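Glia-derived nexin (Homo sapiens, PDB 4DY0) inhibits serine proteases such as thrombin, trypsin and urokinase, binds heparin, and promotes neurite extension by inhibiting thrombin. Local coordinates at residues R186-A191 and Y196-L201; F277-Q282 and F358-R363; A237-S242 and S247-H252; N21-S26 and D30-S35. All blocks are in the same frame, centred on the assembly; numbering follows the deposited sequence.

Interaction 1 of 4, residues R186-A191 and Y196-L201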
loop_
_atom_site.group_PDB
_atom_site.type_symbol
_atom_site.label_atom_id
_atom_site.label_comp_id
_atom_site.label_asym_id
_atom_site.label_seq_id
_atom_site.Cartn_x
_atom_site.Cartn_y
_atom_site.Cartn_z
ATOM N N ARG A 186 -5.062 25.183 -9.597
ATOM C CA ARG A 186 -6.407 25.400 -9.069
ATOM C C ARG A 186 -6.426 25.274 -7.552
ATOM O O ARG A 186 -5.499 24.740 -6.955
ATOM C CB ARG A 186 -7.398 24.407 -9.678
ATOM C CG ARG A 186 -7.467 24.452 -11.195
ATOM C CD ARG A 186 -8.524 23.498 -11.731
ATOM N NE ARG A 186 -8.545 23.469 -13.192
ATOM C CZ ARG A 186 -9.338 24.224 -13.947
ATOM N NH1 ARG A 186 -10.186 25.078 -13.383
ATOM N NH2 ARG A 186 -9.283 24.128 -15.268
ATOM N N THR A 187 -7.494 25.761 -6.936
ATOM C CA THR A 187 -7.626 25.728 -5.488
ATOM C C THR A 187 -7.931 24.332 -4.932
ATOM O O THR A 187 -8.879 23.669 -5.360
ATOM C CB THR A 187 -8.724 26.690 -5.011
ATOM O OG1 THR A 187 -8.384 28.030 -5.385
ATOM C CG2 THR A 187 -8.882 26.615 -3.497
ATOM N N PHE A 188 -7.115 23.898 -3.975
ATOM C CA PHE A 188 -7.392 22.700 -3.197
ATOM C C PHE A 188 -7.624 23.166 -1.763
ATOM O O PHE A 188 -6.791 23.869 -1.202
ATOM C CB PHE A 188 -6.208 21.725 -3.275
ATOM C CG PHE A 188 -6.431 20.425 -2.546
ATOM C CD1 PHE A 188 -6.891 19.302 -3.220
ATOM C CD2 PHE A 188 -6.174 20.321 -1.186
ATOM C CE1 PHE A 188 -7.098 18.101 -2.548
ATOM C CE2 PHE A 188 -6.378 19.126 -0.511
ATOM C CZ PHE A 188 -6.841 18.014 -1.193
ATOM N N VAL A 189 -8.768 22.824 -1.180
ATOM C CA VAL A 189 -9.038 23.206 0.203
ATOM C C VAL A 189 -8.685 22.054 1.137
ATOM O O VAL A 189 -9.375 21.036 1.169
ATOM C CB VAL A 189 -10.502 23.625 0.416
ATOM C CG1 VAL A 189 -10.722 24.026 1.867
ATOM C CG2 VAL A 189 -10.859 24.782 -0.495
ATOM N N ALA A 190 -7.601 22.213 1.890
ATOM C CA ALA A 190 -7.114 21.134 2.746
ATOM C C ALA A 190 -7.911 21.038 4.034
ATOM O O ALA A 190 -8.867 21.787 4.240
ATOM C CB ALA A 190 -5.636 21.305 3.039
ATOM N N ALA A 191 -7.514 20.104 4.893
ATOM C CA ALA A 191 -8.215 19.859 6.152
ATOM C C ALA A 191 -8.282 21.102 7.047
ATOM O O ALA A 191 -9.329 21.395 7.637
ATOM C CB ALA A 191 -7.573 18.694 6.894
ATOM N N TYR A 196 -5.033 26.073 -1.120
ATOM C CA TYR A 196 -3.746 25.810 -1.667
ATOM C C TYR A 196 -3.865 25.795 -3.157
ATOM O O TYR A 196 -4.839 25.472 -3.709
ATOM C CB TYR A 196 -3.098 24.525 -1.149
ATOM C CG TYR A 196 -2.803 24.521 0.289
ATOM C CD1 TYR A 196 -1.574 24.788 0.755
ATOM C CD2 TYR A 196 -3.772 24.268 1.195
ATOM C CE1 TYR A 196 -1.333 24.800 2.045
ATOM C CE2 TYR A 196 -3.534 24.299 2.450
ATOM C CZ TYR A 196 -2.308 24.552 2.884
ATOM O OH TYR A 196 -2.082 24.559 4.178
ATOM N N GLN A 197 -2.824 26.238 -3.788
ATOM C CA GLN A 197 -2.714 26.261 -5.196
ATOM C C GLN A 197 -1.977 25.079 -5.733
ATOM O O GLN A 197 -0.879 24.870 -5.456
ATOM C CB GLN A 197 -2.008 27.492 -5.540
ATOM C CG GLN A 197 -2.860 28.439 -6.030
ATOM C CD GLN A 197 -2.238 28.986 -7.199
ATOM O OE1 GLN A 197 -1.156 28.563 -7.538
ATOM N NE2 GLN A 197 -2.913 29.870 -7.895
ATOM N N VAL A 198 -2.665 24.283 -6.499
ATOM C CA VAL A 198 -2.194 23.005 -6.940
ATOM C C VAL A 198 -2.361 22.816 -8.411
ATOM O O VAL A 198 -3.351 23.165 -8.930
ATOM C CB VAL A 198 -2.980 21.883 -6.213
ATOM C CG1 VAL A 198 -2.484 20.563 -6.534
ATOM C CG2 VAL A 198 -2.972 22.112 -4.779
ATOM N N PRO A 199 -1.371 22.242 -9.073
ATOM C CA PRO A 199 -1.513 21.873 -10.478
ATOM C C PRO A 199 -2.531 20.749 -10.588
ATOM O O PRO A 199 -2.432 19.753 -9.866
ATOM C CB PRO A 199 -0.123 21.343 -10.854
ATOM C CG PRO A 199 0.784 21.687 -9.711
ATOM C CD PRO A 199 -0.076 21.829 -8.509
ATOM N N MET A 200 -3.512 20.901 -11.468
ATOM C CA MET A 200 -4.503 19.847 -11.632
ATOM C C MET A 200 -4.715 19.420 -13.077
ATOM O O MET A 200 -4.844 20.253 -13.974
ATOM C CB MET A 200 -5.829 20.249 -10.991
ATOM C CG MET A 200 -5.746 20.381 -9.485
ATOM S SD MET A 200 -7.371 20.422 -8.731
ATOM C CE MET A 200 -6.953 20.866 -7.043
ATOM N N LEU A 201 -4.743 18.109 -13.284
ATOM C CA LEU A 201 -5.070 17.527 -14.574
ATOM C C LEU A 201 -6.558 17.697 -14.830
ATOM O O LEU A 201 -7.363 17.655 -13.894
ATOM C CB LEU A 201 -4.736 16.036 -14.572
ATOM C CG LEU A 201 -3.407 15.622 -13.933
ATOM C CD1 LEU A 201 -3.374 14.121 -13.679
ATOM C CD2 LEU A 201 -2.227 16.053 -14.787
HETATM O O HOH W 1 -6.875 22.037 -14.718
#
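Phe-188 and Met-200 mesh on the buried face of a beta hairpin, strand 184-189 and the first part of strand 195-213, consistent with sheet C of the serpin fold. The Met-200 methyl is the main bump: CE sits in the notch formed by Thr-187 O and Phe-188 CB, 3.9 Å from that CB, and lies at the edge of the Phe-188 ring. The two side chains cross at roughly a right angle. A second knob, Val-198 CG2, presses on the same Phe-188 CB from another side, at 3.6 Å. Because CG of Phe-188 is swung opposite the backbone N (chi1 -177°), the ring leads away from the partner strand and packs on Pro-379. At the turn end the small Ala-190 makes room for an aromatic ring: its CB meets Tyr-196 CE2 at 3.7 Å, while Tyr-196 OH is hydrogen-bonded to Asp-192 OD2. Behind these side chains the backbones are locked by two antiparallel hydrogen-bonded pairs, Arg-186 with Val-198 and Phe-188 with Tyr-196, the straightest bond being Phe-188 N to Tyr-196 O (2.8 Å, 170°). At the far end one water accepts from Arg-186 NE (2.7 Å) and donates to Met-200 O (2.8 Å).

Interaction 2 of 4, residues F277-Q282 and F358-R363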
loop_
_atom_site.group_PDB
_atom_site.type_symbol
_atom_site.label_atom_id
_atom_site.label_comp_id
_atom_site.label_asym_id
_atom_site.label_seq_id
_atom_site.Cartn_x
_atom_site.Cartn_y
_atom_site.Cartn_z
ATOM N N PHE A 277 0.338 15.254 -8.973
ATOM C CA PHE A 277 1.200 15.230 -7.797
ATOM C C PHE A 277 1.840 13.867 -7.581
ATOM O O PHE A 277 1.535 12.900 -8.278
ATOM C CB PHE A 277 0.391 15.589 -6.551
ATOM C CG PHE A 277 -0.451 14.454 -6.035
ATOM C CD1 PHE A 277 -1.539 13.991 -6.767
ATOM C CD2 PHE A 277 -0.152 13.844 -4.823
ATOM C CE1 PHE A 277 -2.317 12.942 -6.298
ATOM C CE2 PHE A 277 -0.922 12.792 -4.346
ATOM C CZ PHE A 277 -2.005 12.339 -5.085
ATOM N N THR A 278 2.726 13.806 -6.594
ATOM C CA THR A 278 3.349 12.564 -6.187
ATOM C C THR A 278 2.953 12.259 -4.750
ATOM O O THR A 278 3.180 13.065 -3.849
ATOM C CB THR A 278 4.879 12.658 -6.272
ATOM O OG1 THR A 278 5.264 13.028 -7.603
ATOM C CG2 THR A 278 5.514 11.331 -5.903
ATOM N N ALA A 279 2.347 11.094 -4.551
ATOM C CA ALA A 279 1.946 10.639 -3.230
ATOM C C ALA A 279 2.999 9.693 -2.676
ATOM O O ALA A 279 3.289 8.664 -3.277
ATOM C CB ALA A 279 0.600 9.934 -3.306
ATOM N N VAL A 280 3.562 10.037 -1.524
ATOM C CA VAL A 280 4.595 9.212 -0.916
ATOM C C VAL A 280 4.540 9.262 0.611
ATOM O O VAL A 280 4.424 10.334 1.207
ATOM C CB VAL A 280 5.997 9.626 -1.396
ATOM C CG1 VAL A 280 6.194 11.133 -1.225
ATOM C CG2 VAL A 280 7.065 8.849 -0.647
ATOM N N ALA A 281 4.624 8.094 1.239
ATOM C CA ALA A 281 4.626 8.008 2.690
ATOM C C ALA A 281 5.373 6.771 3.168
ATOM O O ALA A 281 5.397 5.742 2.493
ATOM C CB ALA A 281 3.203 8.006 3.223
ATOM N N GLN A 282 5.990 6.882 4.335
ATOM C CA GLN A 282 6.625 5.746 4.969
ATOM C C GLN A 282 5.979 5.534 6.325
ATOM O O GLN A 282 5.460 6.470 6.926
ATOM C CB GLN A 282 8.121 5.984 5.139
ATOM C CG GLN A 282 8.830 4.864 5.877
ATOM C CD GLN A 282 10.237 5.237 6.296
ATOM O OE1 GLN A 282 11.032 5.722 5.487
ATOM N NE2 GLN A 282 10.555 5.008 7.567
ATOM N N PHE A 358 -9.015 13.539 -0.050
ATOM C CA PHE A 358 -9.626 12.409 -0.744
ATOM C C PHE A 358 -8.953 11.074 -0.451
ATOM O O PHE A 358 -7.835 11.018 0.062
ATOM C CB PHE A 358 -9.649 12.651 -2.261
ATOM C CG PHE A 358 -8.279 12.756 -2.892
ATOM C CD1 PHE A 358 -7.558 13.942 -2.831
ATOM C CD2 PHE A 358 -7.725 11.676 -3.566
ATOM C CE1 PHE A 358 -6.302 14.049 -3.419
ATOM C CE2 PHE A 358 -6.467 11.773 -4.160
ATOM C CZ PHE A 358 -5.757 12.963 -4.082
ATOM N N LEU A 359 -9.657 10.000 -0.790
ATOM C CA LEU A 359 -9.146 8.650 -0.650
ATOM C C LEU A 359 -8.888 8.079 -2.035
ATOM O O LEU A 359 -9.624 8.368 -2.975
ATOM C CB LEU A 359 -10.179 7.775 0.060
ATOM C CG LEU A 359 -9.760 6.331 0.333
ATOM C CD1 LEU A 359 -9.045 6.249 1.666
ATOM C CD2 LEU A 359 -10.970 5.415 0.325
ATOM N N PHE A 360 -7.850 7.265 -2.172
ATOM C CA PHE A 360 -7.632 6.592 -3.439
ATOM C C PHE A 360 -7.106 5.179 -3.261
ATOM O O PHE A 360 -6.395 4.888 -2.293
ATOM C CB PHE A 360 -6.724 7.413 -4.362
ATOM C CG PHE A 360 -5.264 7.308 -4.041
ATOM C CD1 PHE A 360 -4.636 8.277 -3.279
ATOM C CD2 PHE A 360 -4.506 6.249 -4.528
ATOM C CE1 PHE A 360 -3.278 8.184 -2.993
ATOM C CE2 PHE A 360 -3.154 6.151 -4.247
ATOM C CZ PHE A 360 -2.538 7.118 -3.480
ATOM N N PHE A 361 -7.489 4.307 -4.191
ATOM C CA PHE A 361 -6.984 2.943 -4.259
ATOM C C PHE A 361 -6.270 2.753 -5.582
ATOM O O PHE A 361 -6.623 3.378 -6.577
ATOM C CB PHE A 361 -8.133 1.932 -4.239
ATOM C CG PHE A 361 -8.847 1.827 -2.931
ATOM C CD1 PHE A 361 -10.078 2.433 -2.752
ATOM C CD2 PHE A 361 -8.306 1.092 -1.888
ATOM C CE1 PHE A 361 -10.749 2.325 -1.548
ATOM C CE2 PHE A 361 -8.970 0.978 -0.684
ATOM C CZ PHE A 361 -10.194 1.598 -0.512
ATOM N N ILE A 362 -5.284 1.869 -5.591
ATOM C CA ILE A 362 -4.752 1.328 -6.827
ATOM C C ILE A 362 -5.042 -0.165 -6.789
ATOM O O ILE A 362 -4.570 -0.871 -5.901
ATOM C CB ILE A 362 -3.234 1.570 -6.971
ATOM C CG1 ILE A 362 -2.941 3.062 -7.069
ATOM C CG2 ILE A 362 -2.691 0.862 -8.211
ATOM C CD1 ILE A 362 -3.451 3.681 -8.346
ATOM N N ARG A 363 -5.832 -0.641 -7.744
ATOM C CA ARG A 363 -6.304 -2.016 -7.723
ATOM C C ARG A 363 -5.803 -2.818 -8.923
ATOM O O ARG A 363 -5.826 -2.338 -10.057
ATOM C CB ARG A 363 -7.832 -2.024 -7.693
ATOM C CG ARG A 363 -8.467 -3.373 -7.428
ATOM C CD ARG A 363 -9.958 -3.202 -7.145
ATOM N NE ARG A 363 -10.594 -4.453 -6.752
ATOM C CZ ARG A 363 -11.214 -5.273 -7.595
ATOM N NH1 ARG A 363 -11.766 -6.396 -7.152
ATOM N NH2 ARG A 363 -11.278 -4.972 -8.885
#
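Phe-277 and Phe-358 both hold CG between the backbone N and the carbonyl carbon (chi1 78° and 64°), and this shared choice aims the two rings at each other across the gap between their strands. The strands belong to different layers of the serpin fold: 277-282 is an edge of the large sheet that pairs with strand 319-328, consistent with sheet A, while 358-363 lies between strands 232-239 and 369-376, consistent with sheet B. They are not hydrogen-bonded to one another; the closest pair of CA atoms, Ala-279 and Phe-360, is 10.4 Å apart, the spacing of two layers that touch through side chains. The rings come from opposite directions with their planes nearly perpendicular. Phe-277 CZ arrives at the edge of the Phe-358 ring, close to its plane, whereas Phe-358 CZ approaches the Phe-277 ring obliquely. The second contact pairs a small residue with a large one: Phe-360 extends its ring to the methyl of Ala-279, CZ to CB 4.2 Å, again obliquely. Ile-326, from the next strand, packs on both Ala-279 and Phe-360, and Ile-236 and Leu-238 lie against Phe-358; the contact between the two strands is apolar. Its tightest point is a single atom of Phe-358: CZ sits 3.9 Å from Phe-277 CZ and 4.1 Å from Phe-277 CE1.

Interaction 3 of 4, residues A237-S242 and S247-H252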
loop_
_atom_site.group_PDB
_atom_site.type_symbol
_atom_site.label_atom_id
_atom_site.label_comp_id
_atom_site.label_asym_id
_atom_site.label_seq_id
_atom_site.Cartn_x
_atom_site.Cartn_y
_atom_site.Cartn_z
ATOM N N ALA A 237 -12.303 8.430 -4.100
ATOM C CA ALA A 237 -13.532 8.773 -3.401
ATOM C C ALA A 237 -13.320 9.992 -2.509
ATOM O O ALA A 237 -12.278 10.133 -1.860
ATOM C CB ALA A 237 -14.025 7.593 -2.580
ATOM N N LEU A 238 -14.304 10.880 -2.500
ATOM C CA LEU A 238 -14.301 12.007 -1.581
ATOM C C LEU A 238 -15.745 12.425 -1.337
ATOM O O LEU A 238 -16.628 12.088 -2.131
ATOM C CB LEU A 238 -13.451 13.170 -2.114
ATOM C CG LEU A 238 -14.056 14.166 -3.106
ATOM C CD1 LEU A 238 -13.160 15.387 -3.211
ATOM C CD2 LEU A 238 -14.267 13.533 -4.478
ATOM N N PRO A 239 -15.993 13.148 -0.231
ATOM C CA PRO A 239 -17.356 13.464 0.200
ATOM C C PRO A 239 -18.095 14.349 -0.791
ATOM O O PRO A 239 -17.486 15.174 -1.464
ATOM C CB PRO A 239 -17.150 14.228 1.516
ATOM C CG PRO A 239 -15.732 13.940 1.927
ATOM C CD PRO A 239 -14.982 13.754 0.649
ATOM N N THR A 240 -19.407 14.176 -0.865
ATOM C CA THR A 240 -20.235 14.993 -1.731
ATOM C C THR A 240 -20.285 16.427 -1.227
ATOM O O THR A 240 -20.145 17.364 -2.003
ATOM C CB THR A 240 -21.669 14.438 -1.811
ATOM O OG1 THR A 240 -21.631 13.090 -2.296
ATOM C CG2 THR A 240 -22.527 15.294 -2.741
ATOM N N GLU A 241 -20.486 16.595 0.077
ATOM C CA GLU A 241 -20.607 17.926 0.662
ATOM C C GLU A 241 -19.291 18.361 1.294
ATOM O O GLU A 241 -18.603 17.559 1.920
ATOM C CB GLU A 241 -21.757 17.974 1.680
ATOM C CG GLU A 241 -23.115 17.645 1.064
ATOM C CD GLU A 241 -24.281 17.867 2.010
ATOM O OE1 GLU A 241 -24.095 18.528 3.054
ATOM O OE2 GLU A 241 -25.391 17.381 1.707
ATOM N N SER A 242 -18.939 19.630 1.118
ATOM C CA SER A 242 -17.675 20.130 1.634
ATOM C C SER A 242 -17.688 20.174 3.157
ATOM O O SER A 242 -16.638 20.216 3.790
ATOM C CB SER A 242 -17.350 21.509 1.052
ATOM O OG SER A 242 -18.102 22.530 1.685
ATOM N N SER A 247 -12.695 12.001 7.087
ATOM C CA SER A 247 -12.688 11.064 8.206
ATOM C C SER A 247 -14.071 10.483 8.479
ATOM O O SER A 247 -14.189 9.444 9.122
ATOM C CB SER A 247 -12.142 11.733 9.471
ATOM O OG SER A 247 -12.926 12.858 9.818
ATOM N N ALA A 248 -15.112 11.149 7.987
ATOM C CA ALA A 248 -16.481 10.684 8.204
ATOM C C ALA A 248 -16.937 9.618 7.201
ATOM O O ALA A 248 -17.942 8.946 7.427
ATOM C CB ALA A 248 -17.453 11.861 8.214
ATOM N N ILE A 249 -16.212 9.453 6.100
ATOM C CA ILE A 249 -16.642 8.494 5.082
ATOM C C ILE A 249 -15.751 7.253 4.949
ATOM O O ILE A 249 -16.159 6.260 4.350
ATOM C CB ILE A 249 -16.817 9.146 3.680
ATOM C CG1 ILE A 249 -15.466 9.558 3.100
ATOM C CG2 ILE A 249 -17.773 10.328 3.743
ATOM C CD1 ILE A 249 -15.527 9.938 1.643
ATOM N N ILE A 250 -14.550 7.298 5.514
ATOM C CA ILE A 250 -13.600 6.199 5.317
ATOM C C ILE A 250 -13.634 5.064 6.360
ATOM O O ILE A 250 -13.074 3.998 6.128
ATOM C CB ILE A 250 -12.163 6.724 5.135
ATOM C CG1 ILE A 250 -11.640 7.330 6.432
ATOM C CG2 ILE A 250 -12.121 7.757 4.025
ATOM C CD1 ILE A 250 -10.345 8.086 6.254
ATOM N N PRO A 251 -14.294 5.281 7.508
ATOM C CA PRO A 251 -14.369 4.190 8.480
ATOM C C PRO A 251 -15.094 2.958 7.929
ATOM O O PRO A 251 -16.070 3.091 7.198
ATOM C CB PRO A 251 -15.176 4.799 9.632
ATOM C CG PRO A 251 -14.974 6.272 9.503
ATOM C CD PRO A 251 -14.890 6.527 8.023
ATOM N N HIS A 252 -14.622 1.768 8.284
ATOM C CA HIS A 252 -15.299 0.535 7.887
ATOM C C HIS A 252 -15.155 0.221 6.396
ATOM O O HIS A 252 -15.877 -0.626 5.865
ATOM C CB HIS A 252 -16.792 0.593 8.242
ATOM C CG HIS A 252 -17.070 1.086 9.629
ATOM N ND1 HIS A 252 -16.554 0.481 10.754
ATOM C CD2 HIS A 252 -17.825 2.121 10.072
ATOM C CE1 HIS A 252 -16.970 1.126 11.830
ATOM N NE2 HIS A 252 -17.742 2.125 11.443
#
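Ile-249 stands almost upright on Pro-239. The two side chains cross at about a right angle, and the end methyl CD1 of the isoleucine comes down over one face of the pyrrolidine ring, 4.0 Å from Pro-239 CG and 4.0 Å from Pro-239 CD. The same methyl is slightly nearer the backbone, 3.7 Å from Pro-239 N, and it also reaches the preceding carbonyl, with Leu-238 C at 3.9 Å from Ile-249 CD1. Two torsions bring it there: CG1 lies between the backbone N and the carbonyl carbon (chi1 69°), and chi2 of 168° then stretches the ethyl arm straight out toward the strand. Leu-238 points away from the loop and packs on Phe-358; Ile-249 touches it only at the backbone. Ile-249 is also flanked by Tyr-220 of strand 219-226. The contact pins the loop that leads to helix 255-262 back onto the end of strand 232-239, consistent with sheet B of the serpin fold; nearby, Pro-239 O is hydrogen-bonded to Arg-356 NH1. Since the proline nitrogen carries no hydrogen to donate, a methyl can lie against it without burying an unmet N-H, and the hold here rests on close apolar fit rather than on directional bonds.

Interaction 4 of 4, residues N21-S26 and D30-S35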
loop_
_atom_site.group_PDB
_atom_site.type_symbol
_atom_site.label_atom_id
_atom_site.label_comp_id
_atom_site.label_asym_id
_atom_site.label_seq_id
_atom_site.Cartn_x
_atom_site.Cartn_y
_atom_site.Cartn_z
ATOM N N ASN A 21 -6.809 1.710 8.092
ATOM C CA ASN A 21 -7.898 2.316 8.855
ATOM C C ASN A 21 -7.461 2.724 10.255
ATOM O O ASN A 21 -7.986 3.673 10.837
ATOM C CB ASN A 21 -9.093 1.367 8.933
ATOM C CG ASN A 21 -9.767 1.178 7.595
ATOM O OD1 ASN A 21 -9.632 2.013 6.699
ATOM N ND2 ASN A 21 -10.506 0.083 7.449
ATOM N N GLN A 22 -6.495 1.998 10.796
ATOM C CA GLN A 22 -5.957 2.338 12.098
ATOM C C GLN A 22 -5.135 3.604 12.015
ATOM O O GLN A 22 -5.360 4.559 12.762
ATOM C CB GLN A 22 -5.068 1.218 12.605
ATOM C CG GLN A 22 -5.810 0.066 13.209
ATOM C CD GLN A 22 -4.878 -0.795 14.014
ATOM O OE1 GLN A 22 -4.811 -2.003 13.822
ATOM N NE2 GLN A 22 -4.121 -0.168 14.908
ATOM N N ILE A 23 -4.172 3.599 11.100
ATOM C CA ILE A 23 -3.245 4.712 10.965
ATOM C C ILE A 23 -4.009 6.001 10.706
ATOM O O ILE A 23 -3.789 7.017 11.357
ATOM C CB ILE A 23 -2.245 4.462 9.827
ATOM C CG1 ILE A 23 -1.460 3.176 10.096
ATOM C CG2 ILE A 23 -1.309 5.659 9.672
ATOM C CD1 ILE A 23 -0.709 2.643 8.890
ATOM N N VAL A 24 -4.925 5.929 9.752
ATOM C CA VAL A 24 -5.747 7.061 9.355
ATOM C C VAL A 24 -6.613 7.608 10.499
ATOM O O VAL A 24 -6.852 8.815 10.592
ATOM C CB VAL A 24 -6.604 6.655 8.138
ATOM C CG1 VAL A 24 -8.072 6.972 8.350
ATOM C CG2 VAL A 24 -6.042 7.274 6.865
ATOM N N LYS A 25 -7.080 6.730 11.376
ATOM C CA LYS A 25 -7.802 7.189 12.560
ATOM C C LYS A 25 -6.873 7.885 13.546
ATOM O O LYS A 25 -7.279 8.812 14.244
ATOM C CB LYS A 25 -8.559 6.039 13.241
ATOM C CG LYS A 25 -10.077 6.178 13.165
ATOM C CD LYS A 25 -10.790 4.830 13.232
ATOM C CE LYS A 25 -10.761 4.131 11.876
ATOM N NZ LYS A 25 -11.720 2.992 11.776
ATOM N N SER A 26 -5.621 7.444 13.602
ATOM C CA SER A 26 -4.665 8.067 14.510
ATOM C C SER A 26 -4.072 9.341 13.904
ATOM O O SER A 26 -3.666 10.248 14.630
ATOM C CB SER A 26 -3.563 7.079 14.905
ATOM O OG SER A 26 -2.577 6.981 13.897
ATOM N N ASP A 30 -3.014 13.764 8.055
ATOM C CA ASP A 30 -1.763 13.519 7.346
ATOM C C ASP A 30 -1.974 12.813 6.014
ATOM O O ASP A 30 -3.017 12.208 5.770
ATOM C CB ASP A 30 -0.825 12.669 8.204
ATOM C CG ASP A 30 -0.330 13.408 9.431
ATOM O OD1 ASP A 30 -0.515 14.645 9.504
ATOM O OD2 ASP A 30 0.246 12.748 10.318
ATOM N N ASN A 31 -0.967 12.893 5.158
ATOM C CA ASN A 31 -0.941 12.096 3.956
ATOM C C ASN A 31 -0.497 10.690 4.323
ATOM O O ASN A 31 0.614 10.479 4.803
ATOM C CB ASN A 31 -0.005 12.717 2.922
ATOM C CG ASN A 31 -0.539 14.019 2.371
ATOM O OD1 ASN A 31 -1.739 14.310 2.466
ATOM N ND2 ASN A 31 0.346 14.819 1.788
ATOM N N ILE A 32 -1.381 9.724 4.124
ATOM C CA ILE A 32 -1.069 8.344 4.451
ATOM C C ILE A 32 -1.185 7.494 3.196
ATOM O O ILE A 32 -2.245 7.434 2.575
ATOM C CB ILE A 32 -2.011 7.796 5.534
ATOM C CG1 ILE A 32 -1.901 8.635 6.811
ATOM C CG2 ILE A 32 -1.688 6.345 5.829
ATOM C CD1 ILE A 32 -0.541 8.548 7.487
ATOM N N VAL A 33 -0.084 6.858 2.811
ATOM C CA VAL A 33 -0.076 5.997 1.638
ATOM C C VAL A 33 0.495 4.636 1.992
ATOM O O VAL A 33 1.683 4.500 2.284
ATOM C CB VAL A 33 0.718 6.615 0.475
ATOM C CG1 VAL A 33 0.543 5.780 -0.790
ATOM C CG2 VAL A 33 0.261 8.043 0.240
ATOM N N ILE A 34 -0.377 3.638 1.967
ATOM C CA ILE A 34 -0.055 2.285 2.380
ATOM C C ILE A 34 -0.237 1.343 1.197
ATOM O O ILE A 34 -0.950 1.665 0.237
ATOM C CB ILE A 34 -1.029 1.836 3.488
ATOM C CG1 ILE A 34 -0.784 2.632 4.774
ATOM C CG2 ILE A 34 -0.928 0.347 3.732
ATOM C CD1 ILE A 34 0.588 2.451 5.342
ATOM N N SER A 35 0.407 0.182 1.261
ATOM C CA SER A 35 0.134 -0.882 0.306
ATOM C C SER A 35 -0.482 -2.063 1.037
ATOM O O SER A 35 0.231 -2.853 1.649
ATOM C CB SER A 35 1.405 -1.323 -0.407
ATOM O OG SER A 35 1.130 -2.437 -1.233
#
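Ile-23 is the hub of the apolar contacts, using its two branches on two different isoleucines of strand 32-34. With CG1 beside the backbone N (chi1 -59°) and CG2 opposite it, the branches spread along the strand. The short branch, CG2, fits against Ile-32, 3.7 Å from Ile-32 CD1 and 3.9 Å from Ile-32 CG2. The long branch meets Ile-34 tip to tip, CD1 to CD1 at 3.8 Å. Val-24 adds a looser touch, its CG2 4.3 Å from Ile-32 CB. An alanine in place of Ile-23 would keep neither branch, and would probably leave Ile-32 CD1 and Ile-34 CD1 without their helix partner and a gap between helix and strand. Polar bonds lie within the helix and the turns, not across the contact: Ser-26 OG donates to Ile-23 O (2.8 Å), turning back on the last turn of the helix, Asp-30 forms a salt bridge with Arg-27, and Ser-35 OG N-caps the next helix through Gly-38 N. Segments 21-26 and 32-34 run nearly antiparallel (170°), their axes 9.5 Å apart at closest approach. This is a helix-turn-strand unit of the serpin fold, its N-terminal helix laid on a short strand that pairs with strand 369-376.

In the fold
Along the chain the order is interaction 4, then 1, then 3, and finally 2, whose second strand comes from near the C-terminus. Interaction 2 lies nearest the middle of the molecule, its centre about 8 Å from that of the chain and about 10 Å from the centre of interaction 4; Ala-279 and Ala-281 pack on Val-33 there. It also joins interaction 3, through the pairing of strands 358-364 and 232-239, and interaction 1, where Phe-188 touches Phe-358. Interactions 3 and 4 meet at Ile-250 and Val-24. Interactions 1 and 4 do not touch, their centres about 21 Å apart. Interaction 2, touching all the other three, thus ties the hairpin, sheet strands and N-terminal helix together.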